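Local structure of phiAB6 tailspike (Unidentified phage, 5JS4) at residues 478-481 against 485-488; 554-557 against 562-565. The protein probably fragments the exopolysaccharide of the host bacterium Acinetobacter baumannii, working as a trimeric beta-helical tailspike. One frame throughout, in Å; residues are numbered along the deposited sequence.

Contact 1. Residues 478-481 against 485-488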
ATOM      1  N   LEU A 478      -6.292 -11.455  12.909  1.00 12.93           N
ATOM      2  CA  LEU A 478      -5.514 -12.447  12.177  1.00 12.86           C
ATOM      3  C   LEU A 478      -4.995 -13.464  13.182  1.00 13.69           C
ATOM      4  O   LEU A 478      -4.325 -13.104  14.155  1.00 12.84           O
ATOM      5  CB  LEU A 478      -4.347 -11.788  11.436  1.00 12.83           C
ATOM      6  CG  LEU A 478      -3.397 -12.708  10.659  1.00 13.23           C
ATOM      7  CD1 LEU A 478      -4.102 -13.384   9.493  1.00 13.60           C
ATOM      8  CD2 LEU A 478      -2.192 -11.924  10.164  1.00 13.67           C
ATOM      9  N   GLU A 479      -5.307 -14.729  12.920  1.00 14.24           N
ATOM     10  CA  GLU A 479      -5.036 -15.835  13.821  1.00 15.92           C
ATOM     11  C   GLU A 479      -4.189 -16.857  13.064  1.00 15.55           C
ATOM     12  O   GLU A 479      -4.687 -17.535  12.170  1.00 18.29           O
ATOM     13  CB  GLU A 479      -6.383 -16.422  14.247  1.00 19.51           C
ATOM     14  CG  GLU A 479      -6.358 -17.637  15.151  1.00 22.76           C
ATOM     15  CD  GLU A 479      -7.762 -18.084  15.545  1.00 25.15           C
ATOM     16  OE1 GLU A 479      -7.889 -19.153  16.170  1.00 28.33           O
ATOM     17  OE2 GLU A 479      -8.749 -17.376  15.229  1.00 24.46           O
ATOM     18  N   VAL A 480      -2.904 -16.939  13.400  1.00 15.28           N
ATOM     19  CA  VAL A 480      -1.989 -17.882  12.754  1.00 15.40           C
ATOM     20  C   VAL A 480      -1.565 -18.911  13.796  1.00 16.09           C
ATOM     21  O   VAL A 480      -0.977 -18.559  14.815  1.00 17.65           O
ATOM     22  CB  VAL A 480      -0.756 -17.170  12.160  1.00 15.51           C
ATOM     23  CG1 VAL A 480       0.085 -18.144  11.339  1.00 16.29           C
ATOM     24  CG2 VAL A 480      -1.186 -15.986  11.298  1.00 15.89           C
ATOM     25  N   THR A 481      -1.867 -20.181  13.536  1.00 15.75           N
ATOM     26  CA  THR A 481      -1.766 -21.217  14.568  1.00 16.75           C
ATOM     27  C   THR A 481      -0.395 -21.894  14.663  1.00 16.93           C
ATOM     28  O   THR A 481      -0.028 -22.395  15.727  1.00 19.54           O
ATOM     29  CB  THR A 481      -2.844 -22.305  14.379  1.00 18.33           C
ATOM     30  OG1 THR A 481      -2.602 -23.024  13.165  1.00 18.94           O
ATOM     31  CG2 THR A 481      -4.238 -21.691  14.344  1.00 18.43           C
ATOM     32  N   SER A 485       5.106 -19.470  12.335  1.00 14.51           N
ATOM     33  CA  SER A 485       4.542 -19.673  11.003  1.00 14.26           C
ATOM     34  C   SER A 485       3.871 -18.422  10.453  1.00 13.96           C
ATOM     35  O   SER A 485       3.232 -18.474   9.406  1.00 13.98           O
ATOM     36  CB  SER A 485       3.545 -20.828  11.021  1.00 14.42           C
ATOM     37  OG  SER A 485       4.178 -22.028  11.428  1.00 16.48           O
ATOM     38  N   CYS A 486       4.011 -17.306  11.164  1.00 13.88           N
ATOM     39  CA  CYS A 486       3.612 -16.004  10.645  1.00 13.26           C
ATOM     40  C   CYS A 486       4.880 -15.187  10.455  1.00 12.62           C
ATOM     41  O   CYS A 486       5.498 -14.753  11.430  1.00 12.76           O
ATOM     42  CB  CYS A 486       2.653 -15.298  11.599  1.00 13.69           C
ATOM     43  SG  CYS A 486       2.063 -13.710  10.970  1.00 15.30           S
ATOM     44  N   TYR A 487       5.279 -15.001   9.201  1.00 12.96           N
ATOM     45  CA  TYR A 487       6.550 -14.354   8.898  1.00 12.40           C
ATOM     46  C   TYR A 487       6.555 -13.734   7.508  1.00 11.73           C
ATOM     47  O   TYR A 487       5.792 -14.138   6.629  1.00 11.24           O
ATOM     48  CB  TYR A 487       7.696 -15.368   9.018  1.00 13.34           C
ATOM     49  CG  TYR A 487       7.623 -16.513   8.029  1.00 13.86           C
ATOM     50  CD1 TYR A 487       8.221 -16.415   6.776  1.00 14.38           C
ATOM     51  CD2 TYR A 487       6.964 -17.697   8.350  1.00 14.24           C
ATOM     52  CE1 TYR A 487       8.157 -17.459   5.867  1.00 15.13           C
ATOM     53  CE2 TYR A 487       6.893 -18.746   7.446  1.00 15.16           C
ATOM     54  CZ  TYR A 487       7.492 -18.623   6.207  1.00 15.05           C
ATOM     55  OH  TYR A 487       7.428 -19.663   5.306  1.00 17.47           O
ATOM     56  N   GLY A 488       7.424 -12.747   7.322  1.00 11.88           N
ATOM     57  CA  GLY A 488       7.643 -12.143   6.014  1.00 11.19           C
ATOM     58  C   GLY A 488       6.538 -11.219   5.538  1.00 10.99           C
ATOM     59  O   GLY A 488       6.520 -10.828   4.377  1.00 11.08           O
TER

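Contact 2. Residues 554-557 against 562-565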
ATOM      1  N   GLU A 554      24.084   0.110  14.832  1.00 10.37           N
ATOM      2  CA  GLU A 554      24.373   1.033  13.734  1.00 10.44           C
ATOM      3  C   GLU A 554      25.555   0.465  12.950  1.00 10.41           C
ATOM      4  O   GLU A 554      26.651   0.328  13.492  1.00  9.95           O
ATOM      5  CB  GLU A 554      24.720   2.428  14.269  1.00 11.48           C
ATOM      6  CG  GLU A 554      23.601   3.113  15.055  1.00 12.84           C
ATOM      7  CD  GLU A 554      24.038   4.397  15.749  1.00 15.10           C
ATOM      8  OE1 GLU A 554      25.233   4.542  16.092  1.00 15.58           O
ATOM      9  OE2 GLU A 554      23.176   5.274  15.972  1.00 19.51           O
ATOM     10  N   THR A 555      25.334   0.114  11.688  1.00  9.88           N
ATOM     11  CA  THR A 555      26.402  -0.465  10.876  1.00 10.07           C
ATOM     12  C   THR A 555      26.201  -0.164   9.388  1.00 10.02           C
ATOM     13  O   THR A 555      25.360   0.658   9.021  1.00 10.22           O
ATOM     14  CB  THR A 555      26.551  -1.982  11.162  1.00 10.86           C
ATOM     15  OG1 THR A 555      27.734  -2.492  10.529  1.00 12.12           O
ATOM     16  CG2 THR A 555      25.330  -2.768  10.695  1.00 11.96           C
ATOM     17  N   HIS A 556      27.012  -0.796   8.544  1.00 10.29           N
ATOM     18  CA  HIS A 556      26.923  -0.624   7.098  1.00 10.25           C
ATOM     19  C   HIS A 556      25.882  -1.569   6.511  1.00 10.21           C
ATOM     20  O   HIS A 556      25.650  -2.652   7.044  1.00 11.48           O
ATOM     21  CB  HIS A 556      28.263  -0.941   6.436  1.00 10.67           C
ATOM     22  CG  HIS A 556      29.415  -0.175   6.998  1.00 10.75           C
ATOM     23  ND1 HIS A 556      29.626   1.158   6.725  1.00 11.34           N
ATOM     24  CD2 HIS A 556      30.436  -0.563   7.796  1.00 11.07           C
ATOM     25  CE1 HIS A 556      30.722   1.561   7.343  1.00 11.87           C
ATOM     26  NE2 HIS A 556      31.229   0.537   8.002  1.00 11.63           N
ATOM     27  N   ILE A 557      25.287  -1.175   5.392  1.00 10.77           N
ATOM     28  CA  ILE A 557      24.395  -2.068   4.651  1.00 11.30           C
ATOM     29  C   ILE A 557      25.204  -3.257   4.123  1.00 11.97           C
ATOM     30  O   ILE A 557      24.789  -4.408   4.253  1.00 12.26           O
ATOM     31  CB  ILE A 557      23.652  -1.328   3.516  1.00 11.46           C
ATOM     32  CG1 ILE A 557      22.692  -0.291   4.114  1.00 11.53           C
ATOM     33  CG2 ILE A 557      22.871  -2.308   2.648  1.00 11.81           C
ATOM     34  CD1 ILE A 557      22.067   0.650   3.104  1.00 12.26           C
ATOM     35  N   VAL A 562      34.247  -2.576   6.473  1.00 14.11           N
ATOM     36  CA  VAL A 562      34.762  -2.601   7.847  1.00 15.27           C
ATOM     37  C   VAL A 562      35.371  -1.266   8.285  1.00 14.02           C
ATOM     38  O   VAL A 562      36.179  -1.214   9.213  1.00 14.53           O
ATOM     39  CB  VAL A 562      35.780  -3.747   8.055  1.00 16.15           C
ATOM     40  CG1 VAL A 562      35.080  -5.092   7.972  1.00 17.37           C
ATOM     41  CG2 VAL A 562      36.929  -3.661   7.054  1.00 16.72           C
ATOM     42  N   THR A 563      34.970  -0.185   7.627  1.00 13.64           N
ATOM     43  CA  THR A 563      35.350   1.150   8.061  1.00 12.73           C
ATOM     44  C   THR A 563      34.506   1.538   9.272  1.00 12.25           C
ATOM     45  O   THR A 563      33.453   0.947   9.510  1.00 12.53           O
ATOM     46  CB  THR A 563      35.093   2.194   6.963  1.00 13.59           C
ATOM     47  OG1 THR A 563      33.712   2.163   6.593  1.00 14.21           O
ATOM     48  CG2 THR A 563      35.949   1.911   5.735  1.00 14.09           C
ATOM     49  N   PRO A 564      34.963   2.535  10.042  1.00 11.90           N
ATOM     50  CA  PRO A 564      34.064   3.095  11.049  1.00 11.22           C
ATOM     51  C   PRO A 564      32.949   3.906  10.401  1.00 11.45           C
ATOM     52  O   PRO A 564      32.978   4.158   9.193  1.00 12.12           O
ATOM     53  CB  PRO A 564      34.983   4.003  11.871  1.00 12.15           C
ATOM     54  CG  PRO A 564      36.069   4.387  10.934  1.00 13.24           C
ATOM     55  CD  PRO A 564      36.281   3.194  10.047  1.00 12.77           C
ATOM     56  N   LEU A 565      31.961   4.283  11.203  1.00 10.70           N
ATOM     57  CA  LEU A 565      30.933   5.226  10.782  1.00 10.76           C
ATOM     58  C   LEU A 565      31.285   6.605  11.294  1.00  9.84           C
ATOM     59  O   LEU A 565      32.034   6.748  12.253  1.00  9.90           O
ATOM     60  CB  LEU A 565      29.568   4.854  11.366  1.00 11.86           C
ATOM     61  CG  LEU A 565      28.993   3.475  11.108  1.00 13.21           C
ATOM     62  CD1 LEU A 565      27.604   3.381  11.716  1.00 13.36           C
ATOM     63  CD2 LEU A 565      28.945   3.179   9.618  1.00 13.34           C
TER

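Contact 1. Residues 478-481 against 485-488
V480 and C486 bring the two backbones nearest, their CA atoms 6.3 Å apart; no hydrogen bond links 478-481 to 485-488, and what meets is the V480 side chain with C486 CB and SG and with the carbonyl oxygen of S485. Both residues point their CB atoms toward the opposite segment. C486 CB sits over the face formed by V480 CB, CG1 and CG2, about equally far from all three at 3.8 to 3.9 Å. Beyond this the branches part company. CG1, anti to the backbone N (chi1 -173°), also lies 3.7 Å from the carbonyl oxygen S485 O, whereas CG2 is the methyl near the sulfur, 4.0 Å from C486 SG. Packing of S485 is looser, its CB resting 4.4 Å from V480 CG1, and its hydroxyl bonds instead to A483 O within the connecting turn. The 145 Å² buried in all fits a small apolar touch inside the coil.

Side chains from two faces of one coil meeting in the interior, as V480 and C486 do, are in keeping with the right-handed parallel beta-helix of this pectate lyase-like family. Strand 478-480 is the last of an eight-strand parallel sheet and lies beside 451-453; strand 486-487 ends a second parallel sheet beside 455-457. V456 packs on V480 from the preceding coil, F491 touches both L478 and C486, and Y517 packs on C486 while its hydroxyl bonds to V480 N.

Contact 2. Residues 554-557 against 562-565
The imidazole of H556 has L565 CD2 over one face and the carbonyl oxygens of T563 and P564 at its edge. Its CG lies anti to the carbonyl carbon and beside the backbone N (chi1 -54°), and the ring end comes nearer to 562-565 than the direction of CB would suggest. The methyl sits close, L565 CD2 being 3.3 Å from H556 CE1 and 3.6 Å from H556 ND1, so it lies over the ND1-CE1 side of the ring. At the edge, H556 NE2 donates to T563 O at 2.7 Å; the N-H...O angle of 168° makes the bond nearly straight, and the oxygen lies almost in the ring plane. Seen from the acceptor, the donor stands above the carbonyl plane, 38° out of it. The in-plane bond and the methyl over the face would together hold the ring's rotation. The other methyl of L565 turns to the strand, with CD1 3.7 Å from E554 O and 4.0 Å from E554 CB.

The contact thus ties the end of strand 551-556 to the loop leading into strand 566-573. It is set in the trimer: E554, T555 and H556 form a parallel ladder with a strand of the second subunit, while V570 of the third subunit packs on T555, H556 and L565.

The two contacts follow one another in sequence and are separate in space: their centres are 33 Å apart and their nearest atoms about 18 Å. The centre of contact 1 lies about 10 Å, and that of contact 2 about 32 Å, from the centre of the chain, the latter beyond the last coils of the beta-helix. The first is made within one chain's helical coil, the second where strands of three subunits come together. Of the two, contact 1 includes a residue of a malonic acid pocket, Y487, which shares that site with N531, A532 and G533; Y487 itself does not touch 478-481. Whether this pocket marks a saccharide-binding site is not established by the bound malonic acid.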